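Local coordinates for cell division control protein (Pyrococcus abyssi, PDB 6RPP), which probably excises itself from a replicative MCM helicase precursor by protein splicing, as an intein whose splicing domain has the HINT fold, at residues V11-G16 / G22-R27; E30-N35 / F45-D50; V53-L58 / R64-N69; M81-R86 / I91-T96. The protein carries 2 engineered substitutions. All blocks are in the same frame, centred on the assembly; numbering follows the deposited sequence.

Contact 1: residues V11-G16 / G22-R27; sequences VVLGNG and GEIVER
V11 and I24 meet through the tip of the isoleucine: methyl CD1 of I24 comes to 4.0 Å from the branch point CB of V11 and nearly as close to V11 CG2. The two side chains cross at about a right angle, so this is an end laid across a flank rather than two chains running alongside. L13, two residues further along the loop, adds a looser touch, its CD2 lying 4.5 Å from the same I24 CD1. One methyl thus touches both V11 and L13.

The isoleucine reaches so far because its long branch is stretched, CD1 standing trans to CA (chi2 167°), and projects CD1 away from the helix across the 8.9 Å between the CA atoms of V11 and I24. A beta-branched residue suits this place, since CG2 stays close to the helix while CG1 carries CD1 outward.

Behind the first shell, strand 44-56 lines the same apolar region: V53 packs on V11, I51 on I24, and F158 also lies against V11. The backbone of V11 is hydrogen-bonded to that of K19 and the backbone of G14 to that of E52, which fixes the loop, while G22 ties the start of helix 21-35 to Y7. On the helix itself E26 forms a salt bridge with K73 and a hydrogen bond with Y148. In this HINT-type splicing domain the interface joins the loop after strand 10-11 to the long helix. Purely aliphatic and modest at 89 Å² buried, it implies cohesion by dispersion and exclusion of water, with little directional demand.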
# COMPACT_ATOMS: atom_id res chain seq x y z
N VAL A 11 -2.71 6.83 4.30
CA VAL A 11 -1.28 7.09 4.05
C VAL A 11 -0.79 8.13 5.02
O VAL A 11 -1.41 9.20 5.15
CB VAL A 11 -1.09 7.59 2.61
CG1 VAL A 11 0.36 7.85 2.32
CG2 VAL A 11 -1.66 6.50 1.60
N VAL A 12 0.32 7.84 5.71
CA VAL A 12 0.97 8.84 6.55
C VAL A 12 1.77 9.82 5.70
O VAL A 12 2.70 9.44 4.97
CB VAL A 12 1.83 8.15 7.62
CG1 VAL A 12 2.48 9.19 8.56
CG2 VAL A 12 1.01 7.20 8.42
N LEU A 13 1.37 11.07 5.70
CA LEU A 13 2.09 12.09 4.96
C LEU A 13 3.23 12.66 5.82
O LEU A 13 3.12 12.76 7.05
CB LEU A 13 1.14 13.21 4.53
CG LEU A 13 0.02 12.73 3.63
CD1 LEU A 13 -1.01 13.86 3.42
CD2 LEU A 13 0.53 12.20 2.33
N GLY A 14 4.34 12.99 5.16
CA GLY A 14 5.47 13.54 5.89
C GLY A 14 5.25 14.94 6.37
O GLY A 14 6.07 15.45 7.15
N ASN A 15 4.19 15.61 5.89
CA ASN A 15 4.05 17.02 6.19
C ASN A 15 2.60 17.41 6.39
O ASN A 15 2.24 18.54 6.10
CB ASN A 15 4.66 17.85 5.05
CG ASN A 15 4.10 17.49 3.65
OD1 ASN A 15 3.25 16.60 3.47
ND2 ASN A 15 4.60 18.22 2.63
N GLY A 16 1.77 16.47 6.82
CA GLY A 16 0.43 16.82 7.25
C GLY A 16 -0.23 15.61 7.88
O GLY A 16 0.36 14.55 8.00
N GLY A 22 -7.55 6.67 -1.34
CA GLY A 22 -8.54 6.93 -2.38
C GLY A 22 -8.74 8.41 -2.61
O GLY A 22 -8.93 8.85 -3.75
N GLU A 23 -8.71 9.18 -1.54
CA GLU A 23 -8.84 10.64 -1.68
C GLU A 23 -7.65 11.22 -2.44
O GLU A 23 -7.82 12.08 -3.33
CB GLU A 23 -8.97 11.25 -0.29
CG GLU A 23 -9.00 12.78 -0.27
CD GLU A 23 -9.40 13.33 1.09
OE1 GLU A 23 -10.00 12.56 1.89
OE2 GLU A 23 -9.12 14.52 1.34
N ILE A 24 -6.43 10.87 -2.02
CA ILE A 24 -5.21 11.31 -2.72
C ILE A 24 -5.29 10.97 -4.20
O ILE A 24 -5.03 11.82 -5.06
CB ILE A 24 -3.97 10.64 -2.09
CG1 ILE A 24 -3.78 11.07 -0.63
CG2 ILE A 24 -2.70 10.90 -2.91
CD1 ILE A 24 -2.75 10.18 0.09
N VAL A 25 -5.63 9.71 -4.52
CA VAL A 25 -5.60 9.32 -5.92
C VAL A 25 -6.71 10.00 -6.73
O VAL A 25 -6.46 10.48 -7.86
CB VAL A 25 -5.68 7.79 -6.04
CG1 VAL A 25 -5.81 7.42 -7.49
CG2 VAL A 25 -4.42 7.19 -5.44
N GLU A 26 -7.96 9.96 -6.23
CA GLU A 26 -9.05 10.50 -7.03
C GLU A 26 -8.87 11.99 -7.30
O GLU A 26 -9.22 12.45 -8.39
CB GLU A 26 -10.37 10.23 -6.34
CG GLU A 26 -10.73 8.74 -6.25
CD GLU A 26 -11.00 8.08 -7.61
OE1 GLU A 26 -11.11 8.77 -8.66
OE2 GLU A 26 -11.16 6.84 -7.59
N ARG A 27 -8.30 12.74 -6.34
CA ARG A 27 -8.07 14.16 -6.61
C ARG A 27 -7.05 14.34 -7.73
O ARG A 27 -7.19 15.25 -8.57
CB ARG A 27 -7.59 14.86 -5.34
CG ARG A 27 -7.29 16.36 -5.49
CD ARG A 27 -6.70 16.89 -4.18
NE ARG A 27 -6.13 18.23 -4.30
CZ ARG A 27 -6.60 19.29 -3.64
NH1 ARG A 27 -7.64 19.15 -2.84
NH2 ARG A 27 -6.04 20.48 -3.80

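Contact 2: residues E30-N35 / F45-D50; sequences EEAEKN and FYAPID
A32 and A47 touch methyl to methyl, CB to CB at 3.7 Å, where the last turns of helix 21-35 lie over strand 44-56. Small residues suit both positions: with a single methyl on each side the backbones close to 6.0 Å between the CA atoms of A32 and A47. The second apolar touch comes from P48, whose ring carbon CD lies 4.2 Å from A32 CB, so the methyl of A32 sits over the A47–P48 junction. Further apolar cover comes from L38, packed on A32 and F45, and from I29, one turn earlier in the helix, which rests on F45 and A47.

The arrangement is a helix packed against an antiparallel sheet, here the one ordered 39-41, 44-56, 63-75 and 146-151. Within it A47 turns its methyl to the helix, whereas Y46 points away from the helix.

Polar bonds belong to the surroundings rather than to the interface. Backbone pairing of A47 with A71 and of F45 with K73 fixes the strand on one edge, and Y46 is joined to G39 on the other. P48 has no N-H to give, which suits a residue flanked by pairs made at A47 and I49. At the helix end the i to i+4 bond from N35 N to E31 O is weak, and K34 N makes an i to i+3 hydrogen bond of 3.1 Å to the same E31 O, as the helix tightens at its end. Beyond it, N35 OD1 accepts a hydrogen bond from K37 N, which holds the chain as it leaves the helix.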
# COMPACT_ATOMS: atom_id res chain seq x y z
N GLU A 30 -8.75 13.48 -11.03
CA GLU A 30 -9.66 14.53 -11.50
C GLU A 30 -8.88 15.70 -12.13
O GLU A 30 -9.27 16.23 -13.18
CB GLU A 30 -10.51 15.03 -10.33
CG GLU A 30 -11.61 15.98 -10.73
CD GLU A 30 -12.50 16.38 -9.56
OE1 GLU A 30 -12.16 16.03 -8.40
OE2 GLU A 30 -13.53 17.05 -9.78
N GLU A 31 -7.75 16.08 -11.54
CA GLU A 31 -7.01 17.20 -12.09
C GLU A 31 -6.38 16.81 -13.42
O GLU A 31 -6.38 17.62 -14.37
CB GLU A 31 -5.96 17.63 -11.07
CG GLU A 31 -5.20 18.87 -11.44
CD GLU A 31 -4.35 19.37 -10.31
OE1 GLU A 31 -4.86 20.15 -9.47
OE2 GLU A 31 -3.18 18.98 -10.26
N ALA A 32 -5.83 15.58 -13.50
CA ALA A 32 -5.16 15.15 -14.73
C ALA A 32 -6.16 14.94 -15.87
O ALA A 32 -5.80 15.12 -17.05
CB ALA A 32 -4.35 13.87 -14.49
N GLU A 33 -7.42 14.57 -15.54
CA GLU A 33 -8.47 14.50 -16.58
C GLU A 33 -8.57 15.81 -17.36
O GLU A 33 -8.80 15.80 -18.57
CB GLU A 33 -9.84 14.18 -15.97
CG GLU A 33 -9.99 12.72 -15.64
CD GLU A 33 -11.23 12.40 -14.81
OE1 GLU A 33 -11.85 13.34 -14.26
OE2 GLU A 33 -11.57 11.21 -14.71
N LYS A 34 -8.41 16.93 -16.67
CA LYS A 34 -8.64 18.22 -17.28
C LYS A 34 -7.39 18.87 -17.85
O LYS A 34 -7.50 19.79 -18.67
CB LYS A 34 -9.28 19.17 -16.25
CG LYS A 34 -10.68 18.73 -15.84
CD LYS A 34 -11.35 19.73 -14.93
CE LYS A 34 -12.85 19.47 -14.84
NZ LYS A 34 -13.65 20.63 -15.33
N ASN A 35 -6.19 18.43 -17.44
CA ASN A 35 -5.02 19.11 -17.96
C ASN A 35 -4.26 18.27 -18.98
O ASN A 35 -3.19 18.69 -19.44
CB ASN A 35 -4.11 19.59 -16.82
CG ASN A 35 -3.52 18.46 -16.03
OD1 ASN A 35 -3.52 17.31 -16.47
ND2 ASN A 35 -3.06 18.76 -14.81
N PHE A 45 -6.11 3.75 -14.50
CA PHE A 45 -5.64 5.10 -14.75
C PHE A 45 -4.43 5.42 -13.88
O PHE A 45 -4.31 4.93 -12.76
CB PHE A 45 -6.73 6.12 -14.41
CG PHE A 45 -8.05 5.83 -15.05
CD1 PHE A 45 -8.34 6.33 -16.32
CD2 PHE A 45 -9.01 5.08 -14.38
CE1 PHE A 45 -9.56 6.06 -16.92
CE2 PHE A 45 -10.23 4.80 -15.00
CZ PHE A 45 -10.51 5.31 -16.26
N TYR A 46 -3.57 6.31 -14.38
CA TYR A 46 -2.54 6.90 -13.54
C TYR A 46 -2.51 8.40 -13.77
O TYR A 46 -2.99 8.91 -14.79
CB TYR A 46 -1.15 6.30 -13.80
CG TYR A 46 -0.63 6.45 -15.18
CD1 TYR A 46 -0.95 5.53 -16.16
CD2 TYR A 46 0.24 7.47 -15.49
CE1 TYR A 46 -0.46 5.65 -17.44
CE2 TYR A 46 0.75 7.59 -16.78
CZ TYR A 46 0.40 6.68 -17.73
OH TYR A 46 0.92 6.82 -19.01
N ALA A 47 -1.96 9.11 -12.78
CA ALA A 47 -1.88 10.55 -12.85
C ALA A 47 -0.68 11.00 -12.03
O ALA A 47 -0.33 10.36 -11.03
CB ALA A 47 -3.16 11.20 -12.29
N PRO A 48 -0.07 12.11 -12.37
CA PRO A 48 1.06 12.61 -11.58
C PRO A 48 0.59 13.11 -10.22
O PRO A 48 -0.50 13.68 -10.07
CB PRO A 48 1.60 13.76 -12.44
CG PRO A 48 0.54 14.11 -13.33
CD PRO A 48 -0.34 12.92 -13.57
N ILE A 49 1.45 12.93 -9.22
CA ILE A 49 1.29 13.55 -7.91
C ILE A 49 2.66 13.97 -7.42
O ILE A 49 3.70 13.60 -7.99
CB ILE A 49 0.70 12.62 -6.82
CG1 ILE A 49 1.47 11.32 -6.81
CG2 ILE A 49 -0.73 12.40 -6.98
CD1 ILE A 49 1.01 10.40 -5.64
N ASP A 50 2.66 14.78 -6.33
CA ASP A 50 3.88 15.17 -5.64
C ASP A 50 3.60 15.26 -4.14
O ASP A 50 3.28 16.33 -3.62
CB ASP A 50 4.41 16.51 -6.20
CG ASP A 50 5.73 16.94 -5.59
OD1 ASP A 50 6.37 16.20 -4.82
OD2 ASP A 50 6.17 18.07 -5.94

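Contact 3: residues V53-L58 / R64-N69; sequences VYSLDL and RKARAN
The carbonyl oxygen of R64 takes two contacts from the facing strand: S55 N donates a nearly straight hydrogen bond of 2.8 Å to R64 O, and Y54 CA adds a weaker, bent CA-H...O contact there. V53 O is used likewise, taking the amide of A66 and a weaker CA-H contact from K65. The reciprocal bonds, V53 N to A66 O and R64 N to S55 O, complete two hydrogen-bonded pairs around the non-hydrogen-bonded pair Y54–K65. This is the turn end of the antiparallel beta hairpin of strands 44-56 and 63-75, part of the HINT splicing domain.

Beside the turn, R64 NH1 meets D57 OD2 at 2.9 Å in a salt bridge. The carboxylate uses its anti lone pair and lies at the guanidinium edge, its plane turned 47° from that of the arginine. D57 OD1 accepts the amide of T60, so the aspartate also clamps the turn.

Y54 and K65 run side by side: K65 CG lies 3.4 Å from Y54 CE1, and the lysine, long enough to follow the ring, carries CE to 3.2 Å from Y54 OH. On the other face the small A66 lets S55 CB and OG sit against its methyl, while S55 OG is hydrogen-bonded to N157 O.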
# COMPACT_ATOMS: atom_id res chain seq x y z
N VAL A 53 5.75 10.88 1.62
CA VAL A 53 5.27 9.72 2.38
C VAL A 53 6.43 9.32 3.27
O VAL A 53 7.51 9.93 3.18
CB VAL A 53 4.85 8.58 1.47
CG1 VAL A 53 3.59 9.01 0.66
CG2 VAL A 53 6.01 8.15 0.62
N TYR A 54 6.23 8.29 4.08
CA TYR A 54 7.31 7.66 4.84
C TYR A 54 7.56 6.29 4.24
O TYR A 54 6.61 5.53 4.00
CB TYR A 54 6.95 7.52 6.33
CG TYR A 54 7.01 8.84 7.06
CD1 TYR A 54 8.24 9.38 7.45
CD2 TYR A 54 5.85 9.56 7.34
CE1 TYR A 54 8.29 10.57 8.10
CE2 TYR A 54 5.90 10.74 8.00
CZ TYR A 54 7.13 11.24 8.39
OH TYR A 54 7.20 12.43 9.05
N SER A 55 8.84 5.98 4.03
CA SER A 55 9.25 4.70 3.45
C SER A 55 10.28 4.00 4.31
O SER A 55 11.16 4.63 4.90
CB SER A 55 9.77 4.91 2.09
OG SER A 55 8.78 5.57 1.30
N LEU A 56 10.17 2.68 4.35
CA LEU A 56 11.20 1.85 4.98
C LEU A 56 12.36 1.55 4.03
O LEU A 56 12.16 1.20 2.86
CB LEU A 56 10.57 0.54 5.45
CG LEU A 56 11.43 -0.46 6.22
CD1 LEU A 56 11.93 0.12 7.53
CD2 LEU A 56 10.61 -1.72 6.44
N ASP A 57 13.58 1.70 4.55
CA ASP A 57 14.80 1.18 3.92
C ASP A 57 14.95 -0.26 4.39
O ASP A 57 15.25 -0.49 5.56
CB ASP A 57 15.97 2.07 4.34
CG ASP A 57 17.28 1.67 3.71
OD1 ASP A 57 17.53 0.48 3.48
OD2 ASP A 57 18.08 2.58 3.46
N LEU A 58 14.73 -1.22 3.49
CA LEU A 58 14.71 -2.59 3.99
C LEU A 58 16.09 -3.09 4.39
O LEU A 58 16.18 -3.99 5.24
CB LEU A 58 14.08 -3.51 2.96
CG LEU A 58 12.60 -3.26 3.24
CD1 LEU A 58 11.87 -3.22 1.98
CD2 LEU A 58 12.05 -4.28 4.22
N ARG A 64 12.40 6.79 6.40
CA ARG A 64 12.80 8.04 5.77
C ARG A 64 11.62 8.68 5.06
O ARG A 64 10.72 8.00 4.57
CB ARG A 64 13.91 7.81 4.72
CG ARG A 64 15.32 7.67 5.28
CD ARG A 64 16.31 7.89 4.16
NE ARG A 64 17.64 7.37 4.48
CZ ARG A 64 18.06 6.16 4.15
NH1 ARG A 64 17.26 5.34 3.48
NH2 ARG A 64 19.28 5.77 4.48
N LYS A 65 11.61 10.00 4.99
CA LYS A 65 10.62 10.65 4.14
C LYS A 65 11.03 10.46 2.68
O LYS A 65 12.22 10.48 2.34
CB LYS A 65 10.51 12.16 4.45
CG LYS A 65 9.98 12.48 5.83
CD LYS A 65 9.92 13.99 6.06
CE LYS A 65 9.28 14.29 7.41
NZ LYS A 65 9.44 15.71 7.84
N ALA A 66 10.04 10.25 1.83
CA ALA A 66 10.32 10.00 0.44
C ALA A 66 9.17 10.56 -0.37
O ALA A 66 8.11 10.87 0.17
CB ALA A 66 10.52 8.48 0.19
N ARG A 67 9.42 10.82 -1.65
CA ARG A 67 8.37 11.39 -2.50
C ARG A 67 7.65 10.30 -3.31
O ARG A 67 8.27 9.35 -3.80
CB ARG A 67 8.98 12.45 -3.43
CG ARG A 67 9.30 13.80 -2.70
CD ARG A 67 8.04 14.71 -2.51
NE ARG A 67 8.24 15.82 -1.56
CZ ARG A 67 7.36 16.80 -1.33
NH1 ARG A 67 6.19 16.85 -1.97
NH2 ARG A 67 7.66 17.75 -0.44
N ALA A 68 6.32 10.40 -3.40
CA ALA A 68 5.54 9.58 -4.31
C ALA A 68 5.16 10.41 -5.51
O ALA A 68 4.83 11.59 -5.36
CB ALA A 68 4.28 9.05 -3.62
N ASN A 69 5.28 9.85 -6.73
CA ASN A 69 5.10 10.70 -7.92
C ASN A 69 4.06 10.20 -8.93
O ASN A 69 3.79 10.92 -9.90
CB ASN A 69 6.47 10.93 -8.62
CG ASN A 69 7.12 9.64 -9.16
OD1 ASN A 69 6.75 8.57 -8.78
ND2 ASN A 69 8.08 9.79 -10.06

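Contact 4: residues M81-R86 / I91-T96; sequences MLVKTR and IRVTPT
L82 fits under the flat end of R92: its methyl CD1 sits 4.1 Å below one guanidinium face, over the centre, while CB comes to 3.8 Å from R92 NH1. The arginine chain, extended from CG to NE, crosses the leucine obliquely, and L82 CD1 also touches R92 CG at 3.9 Å. A long residue with a flat cationic head suits this place, because its aliphatic stem and one face cover the leucine while the head makes a cation-pi contact with Y140.

The opposite face carries M81, V83, I91 and V93. V83 CB meets I91 CG2 at 4.1 Å, and V83 CG2 meets V93 CG2 at 4.3 Å, so V83 is a bump set between two methyls of its neighbour strand; V83, I91 and V93 all touch F99 too. V93 CG2 lies between its own backbone N and carbonyl carbon, which turns it toward strand 80-85.

Strands 80-85 and 90-93 form a beta hairpin at the edge of the antiparallel six-stranded sheet. M81 N and V93 O, like V83 N and I91 O, pair at 2.8 Å, each bond matched by a reciprocal one. T94, opening the T-P-T run after the strand, is consistent with the threonine of the intein block B TxxH motif, and its OG1 is hydrogen-bonded to A2 O and A4 N near the N-terminal end. M81 CG, set anti to the carbonyl carbon (chi1 -57°), lies 4.0 Å from P95 CA, and the chain then bends at chi2.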
# COMPACT_ATOMS: atom_id res chain seq x y z
N MET A 81 -8.61 -9.20 0.06
CA MET A 81 -8.15 -9.85 1.29
C MET A 81 -8.02 -8.83 2.40
O MET A 81 -7.41 -7.78 2.20
CB MET A 81 -6.79 -10.57 1.12
CG MET A 81 -6.68 -11.61 0.05
SD MET A 81 -7.42 -13.04 0.77
CE MET A 81 -7.02 -14.29 -0.46
N LEU A 82 -8.51 -9.18 3.57
CA LEU A 82 -8.25 -8.40 4.78
C LEU A 82 -7.12 -9.08 5.51
O LEU A 82 -7.24 -10.26 5.87
CB LEU A 82 -9.52 -8.31 5.65
CG LEU A 82 -9.32 -7.94 7.12
CD1 LEU A 82 -8.84 -6.50 7.21
CD2 LEU A 82 -10.63 -8.16 7.89
N VAL A 83 -6.06 -8.34 5.78
CA VAL A 83 -4.87 -8.88 6.44
C VAL A 83 -4.80 -8.25 7.81
O VAL A 83 -4.87 -7.02 7.92
CB VAL A 83 -3.61 -8.59 5.64
CG1 VAL A 83 -2.33 -9.04 6.40
CG2 VAL A 83 -3.72 -9.25 4.31
N LYS A 84 -4.74 -9.08 8.85
CA LYS A 84 -4.67 -8.59 10.22
C LYS A 84 -3.42 -9.13 10.89
O LYS A 84 -3.10 -10.32 10.74
CB LYS A 84 -5.91 -9.02 11.05
CG LYS A 84 -7.25 -8.50 10.52
CD LYS A 84 -8.40 -9.12 11.30
CE LYS A 84 -8.44 -8.60 12.72
NZ LYS A 84 -9.66 -9.17 13.43
N THR A 85 -2.72 -8.29 11.67
CA THR A 85 -1.50 -8.73 12.34
C THR A 85 -1.70 -8.86 13.85
O THR A 85 -2.67 -8.35 14.42
CB THR A 85 -0.31 -7.79 12.10
OG1 THR A 85 -0.53 -6.56 12.85
CG2 THR A 85 -0.10 -7.46 10.62
N ARG A 86 -0.77 -9.58 14.50
CA ARG A 86 -0.87 -9.75 15.95
C ARG A 86 -0.66 -8.43 16.68
O ARG A 86 -1.23 -8.24 17.76
CB ARG A 86 0.12 -10.80 16.41
CG ARG A 86 -0.45 -12.16 16.11
CD ARG A 86 0.35 -13.33 16.68
NE ARG A 86 0.57 -14.34 15.64
CZ ARG A 86 -0.29 -15.30 15.33
NH1 ARG A 86 -0.01 -16.15 14.34
NH2 ARG A 86 -1.44 -15.43 15.99
N ILE A 91 -5.33 -4.22 7.08
CA ILE A 91 -5.34 -3.53 5.78
C ILE A 91 -6.11 -4.43 4.81
O ILE A 91 -6.05 -5.66 4.90
CB ILE A 91 -3.89 -3.24 5.30
CG1 ILE A 91 -3.91 -2.33 4.04
CG2 ILE A 91 -3.12 -4.58 5.06
CD1 ILE A 91 -2.56 -1.79 3.69
N ARG A 92 -6.78 -3.82 3.83
CA ARG A 92 -7.55 -4.54 2.82
C ARG A 92 -6.85 -4.34 1.49
O ARG A 92 -6.62 -3.17 1.08
CB ARG A 92 -9.00 -4.04 2.79
CG ARG A 92 -9.77 -4.32 4.10
CD ARG A 92 -11.18 -3.95 4.05
NE ARG A 92 -11.86 -4.17 5.33
CZ ARG A 92 -12.50 -5.28 5.70
NH1 ARG A 92 -12.61 -6.31 4.87
NH2 ARG A 92 -13.07 -5.33 6.90
N VAL A 93 -6.44 -5.46 0.86
CA VAL A 93 -5.57 -5.42 -0.32
C VAL A 93 -6.06 -6.41 -1.37
O VAL A 93 -6.80 -7.36 -1.08
CB VAL A 93 -4.10 -5.72 0.01
CG1 VAL A 93 -3.56 -4.73 1.07
CG2 VAL A 93 -3.97 -7.13 0.57
N THR A 94 -5.56 -6.21 -2.62
CA THR A 94 -5.85 -7.21 -3.63
C THR A 94 -5.10 -8.52 -3.32
O THR A 94 -4.08 -8.54 -2.62
CB THR A 94 -5.45 -6.72 -5.01
OG1 THR A 94 -4.03 -6.51 -5.02
CG2 THR A 94 -6.15 -5.40 -5.35
N PRO A 95 -5.58 -9.64 -3.85
CA PRO A 95 -4.94 -10.91 -3.49
C PRO A 95 -3.49 -11.02 -3.93
O PRO A 95 -2.72 -11.74 -3.29
CB PRO A 95 -5.83 -11.95 -4.20
CG PRO A 95 -7.19 -11.25 -4.26
CD PRO A 95 -6.87 -9.82 -4.56
N THR A 96 -3.08 -10.35 -5.02
CA THR A 96 -1.68 -10.42 -5.44
C THR A 96 -0.83 -9.30 -4.89
O THR A 96 0.36 -9.27 -5.20
CB THR A 96 -1.55 -10.42 -6.98
OG1 THR A 96 -2.10 -9.22 -7.56
CG2 THR A 96 -2.27 -11.61 -7.57

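In the fold
Contacts 1, 2 and 3 form one connected region, whereas contact 4 stands across the chain's centre from them, its centre about 20 Å from that of contact 1 and about 27 Å from that of contact 2. Helix 21-35 carries both contact 1 and contact 2, and strand 44-56 runs from contact 2 into contact 3. The last two are joined by a salt bridge, D50 OD1 to R67 NH1 at 2.9 Å, and the loop of contact 1 rests on contact 3, with G14 CA 3.5 Å from Y54 CE2. A bound PEG lies about 4 Å from the side chain of K65. Contact 4 adjoins the chain's N-terminal end, consistent with a place beside the N-terminal splice junction.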